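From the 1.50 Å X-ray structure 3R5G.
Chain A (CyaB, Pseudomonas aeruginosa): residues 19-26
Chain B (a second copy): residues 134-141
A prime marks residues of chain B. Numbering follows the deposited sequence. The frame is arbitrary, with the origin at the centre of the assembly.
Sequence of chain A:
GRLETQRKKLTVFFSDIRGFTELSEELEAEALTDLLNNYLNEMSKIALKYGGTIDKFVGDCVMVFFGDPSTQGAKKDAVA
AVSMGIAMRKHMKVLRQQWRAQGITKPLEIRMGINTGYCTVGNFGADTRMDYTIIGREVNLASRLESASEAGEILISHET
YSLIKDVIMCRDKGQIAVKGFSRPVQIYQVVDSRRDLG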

# COMPACT_ATOMS: atom_id res chain seq x y z
N GLY A 19 -8.22 -13.57 -3.02
CA GLY A 19 -9.53 -13.80 -3.62
C GLY A 19 -10.38 -12.53 -3.67
O GLY A 19 -11.36 -12.44 -4.47
N PHE A 20 -10.06 -11.53 -2.86
CA PHE A 20 -10.92 -10.34 -2.79
C PHE A 20 -10.96 -9.54 -4.08
O PHE A 20 -11.98 -9.05 -4.47
CB PHE A 20 -10.47 -9.39 -1.67
CG PHE A 20 -11.36 -8.24 -1.50
CD1 PHE A 20 -12.56 -8.40 -0.89
CD2 PHE A 20 -11.01 -6.99 -2.02
CE1 PHE A 20 -13.44 -7.33 -0.76
CE2 PHE A 20 -11.83 -5.92 -1.89
CZ PHE A 20 -13.05 -6.07 -1.25
N THR A 21 -9.82 -9.40 -4.74
CA THR A 21 -9.84 -8.56 -5.96
C THR A 21 -10.80 -9.13 -7.02
O THR A 21 -11.54 -8.39 -7.63
CB THR A 21 -8.48 -8.28 -6.50
OG1 THR A 21 -7.73 -7.60 -5.47
CG2 THR A 21 -8.69 -7.40 -7.77
N GLU A 22 -10.80 -10.46 -7.16
CA GLU A 22 -11.69 -11.20 -8.08
C GLU A 22 -13.13 -10.92 -7.67
O GLU A 22 -13.98 -10.49 -8.50
CB GLU A 22 -11.34 -12.70 -7.96
CG GLU A 22 -9.90 -13.04 -8.40
CD GLU A 22 -8.77 -12.99 -7.27
OE1 GLU A 22 -8.70 -12.06 -6.40
OE2 GLU A 22 -7.90 -13.89 -7.30
N LEU A 23 -13.38 -11.06 -6.38
CA LEU A 23 -14.71 -10.78 -5.82
C LEU A 23 -15.18 -9.35 -6.10
O LEU A 23 -16.38 -9.07 -6.33
CB LEU A 23 -14.68 -11.06 -4.32
CG LEU A 23 -16.04 -10.97 -3.60
CD1 LEU A 23 -16.93 -12.26 -3.84
CD2 LEU A 23 -15.89 -10.64 -2.11
N SER A 24 -14.25 -8.40 -6.09
CA SER A 24 -14.65 -7.00 -6.32
C SER A 24 -15.09 -6.71 -7.76
O SER A 24 -15.71 -5.67 -8.02
CB SER A 24 -13.53 -6.04 -5.92
OG SER A 24 -12.47 -6.06 -6.86
N GLU A 25 -14.71 -7.60 -8.68
CA GLU A 25 -15.10 -7.52 -10.08
C GLU A 25 -16.41 -8.31 -10.40
O GLU A 25 -16.73 -8.49 -11.57
CB GLU A 25 -13.96 -7.98 -11.00
CG GLU A 25 -12.65 -7.14 -10.83
CD GLU A 25 -12.85 -5.67 -11.21
OE1 GLU A 25 -13.66 -5.38 -12.09
OE2 GLU A 25 -12.21 -4.80 -10.56
N GLU A 26 -17.12 -8.81 -9.40
CA GLU A 26 -18.36 -9.55 -9.71
C GLU A 26 -19.52 -9.35 -8.73
O GLU A 26 -20.67 -9.71 -9.02
CB GLU A 26 -18.04 -11.04 -9.92
CG GLU A 26 -17.64 -11.74 -8.67
CD GLU A 26 -17.17 -13.17 -8.87
OE1 GLU A 26 -16.25 -13.42 -9.69
OE2 GLU A 26 -17.69 -14.06 -8.14
N ILE B 134 -11.04 3.84 -3.48
CA ILE B 134 -11.39 3.03 -4.65
C ILE B 134 -10.70 1.70 -4.50
O ILE B 134 -9.62 1.57 -3.84
CB ILE B 134 -10.87 3.74 -5.97
CG1 ILE B 134 -9.36 4.09 -5.87
CG2 ILE B 134 -11.67 5.10 -6.13
CD1 ILE B 134 -8.75 4.61 -7.30
N ILE B 135 -11.35 0.72 -5.12
CA ILE B 135 -10.82 -0.65 -5.15
C ILE B 135 -11.11 -1.30 -6.51
O ILE B 135 -12.02 -0.88 -7.26
CB ILE B 135 -11.44 -1.47 -4.00
CG1 ILE B 135 -12.95 -1.62 -4.19
CG2 ILE B 135 -11.11 -0.95 -2.66
CD1 ILE B 135 -13.68 -2.54 -3.06
N GLY B 136 -10.40 -2.39 -6.84
CA GLY B 136 -10.69 -3.13 -8.03
C GLY B 136 -9.41 -3.54 -8.73
O GLY B 136 -8.28 -3.03 -8.39
N ARG B 137 -9.52 -4.52 -9.61
CA ARG B 137 -8.38 -4.95 -10.45
C ARG B 137 -7.63 -3.82 -11.14
O ARG B 137 -6.41 -3.88 -11.28
CB ARG B 137 -8.88 -6.00 -11.44
CG ARG B 137 -7.89 -6.65 -12.32
CD ARG B 137 -8.65 -7.79 -13.13
NE ARG B 137 -9.51 -7.32 -14.22
CZ ARG B 137 -9.56 -7.90 -15.44
NH1 ARG B 137 -8.80 -8.96 -15.73
NH2 ARG B 137 -10.37 -7.42 -16.39
N GLU B 138 -8.36 -2.79 -11.58
CA GLU B 138 -7.78 -1.70 -12.35
C GLU B 138 -7.01 -0.78 -11.42
O GLU B 138 -5.98 -0.19 -11.80
CB GLU B 138 -8.90 -0.93 -13.06
CG GLU B 138 -9.68 -1.75 -14.13
CD GLU B 138 -8.95 -2.21 -15.35
OE1 GLU B 138 -7.81 -1.90 -15.59
OE2 GLU B 138 -9.56 -3.02 -16.10
N VAL B 139 -7.41 -0.71 -10.15
CA VAL B 139 -6.61 -0.03 -9.19
C VAL B 139 -5.28 -0.81 -8.92
O VAL B 139 -4.18 -0.24 -8.87
CB VAL B 139 -7.35 0.15 -7.83
CG1 VAL B 139 -6.50 0.89 -6.84
CG2 VAL B 139 -8.70 0.77 -8.01
N ASN B 140 -5.39 -2.13 -8.76
CA ASN B 140 -4.22 -2.91 -8.50
C ASN B 140 -3.29 -2.87 -9.71
O ASN B 140 -2.07 -2.85 -9.47
CB ASN B 140 -4.63 -4.38 -8.33
CG ASN B 140 -5.40 -4.60 -7.06
OD1 ASN B 140 -5.58 -3.65 -6.24
ND2 ASN B 140 -5.85 -5.81 -6.87
N LEU B 141 -3.83 -2.74 -10.91
CA LEU B 141 -2.92 -2.72 -12.15
C LEU B 141 -2.08 -1.44 -12.13
O LEU B 141 -0.91 -1.44 -12.39
CB LEU B 141 -3.69 -2.94 -13.42
CG LEU B 141 -2.82 -2.83 -14.70
CD1 LEU B 141 -1.71 -3.90 -14.69
CD2 LEU B 141 -3.72 -2.96 -15.90
O HOH W 1 -14.23 -3.21 -8.34
O HOH W 2 -11.22 -2.42 -11.12

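What satisfies the free amide at the start of the chain B helix? The first turn of a helix leaves backbone N-H groups without carbonyl partners in their own helix, and here the carboxylate of Glu25 of chain A reaches across to act as acceptor. Arg137′ N donates to Glu25 OE2 at 2.9 Å, with an N-H...acceptor angle of 144°. The next amide is served through solvent: water 2 accepts from Glu138′ N at 2.9 Å and donates to Glu25 OE2 at 2.6 Å. One carboxylate oxygen thus answers two successive amides, the first directly and the second through a water. Only from Val139′ onward does the helix provide for itself, with Val139′ N bonding weakly to Gly136′ O at 3.0 Å and Asn140′ N bonding to the same Gly136′ O, also at 3.0 Å.

Why can the carboxylate come so close to the chain B backbone? Gly136′, at the N-cap position, has no side chain in the way, and Glu25 OE2 lies 3.4 Å from Gly136′ CA. A CB placed ideally on that residue would stand 3.0 Å from Glu25 OE2, a tight fit. The backbone angles of Gly136′ call for glycine independently, since a CB would also be jammed against the preceding carbonyl oxygen.

How are the hydroxyls of Thr21 and Ser24 used? Thr21 OG1 looks across the contact and accepts from Asn140′ ND2 at 2.9 Å, with an angle of 135°, while its methyl packs against the start of the opposing helix, Thr21 CG2 lying 3.5 Å from Arg137′ N. Ser24 also has its CB directed toward chain B, yet its hydroxyl proton is spent within its own chain: Ser24 OG donates to Thr21 O at 2.6 Å. Its approach across the interface is a packing contact, Ser24 OG to Gly136′ CA at 3.6 Å.

What else joins the two chains here? Water 1 lies between two backbone carbonyls, where it can donate to Ser24 O at 2.9 Å and, weakly, to Ile135′ O at 3.4 Å; once atoms elsewhere are counted it has more acceptors in reach than protons, so not all of these can be served at once. Beside this polar network is an apolar contact between two buried side chains, in which Phe20 CZ meets Ile135′ CD1 at 4.0 Å. The methyl sits at the edge of the ring, near its plane. The Phe20 CB points sideways, but the end of the side chain comes nearer to chain B, and it is there that CZ makes the contact.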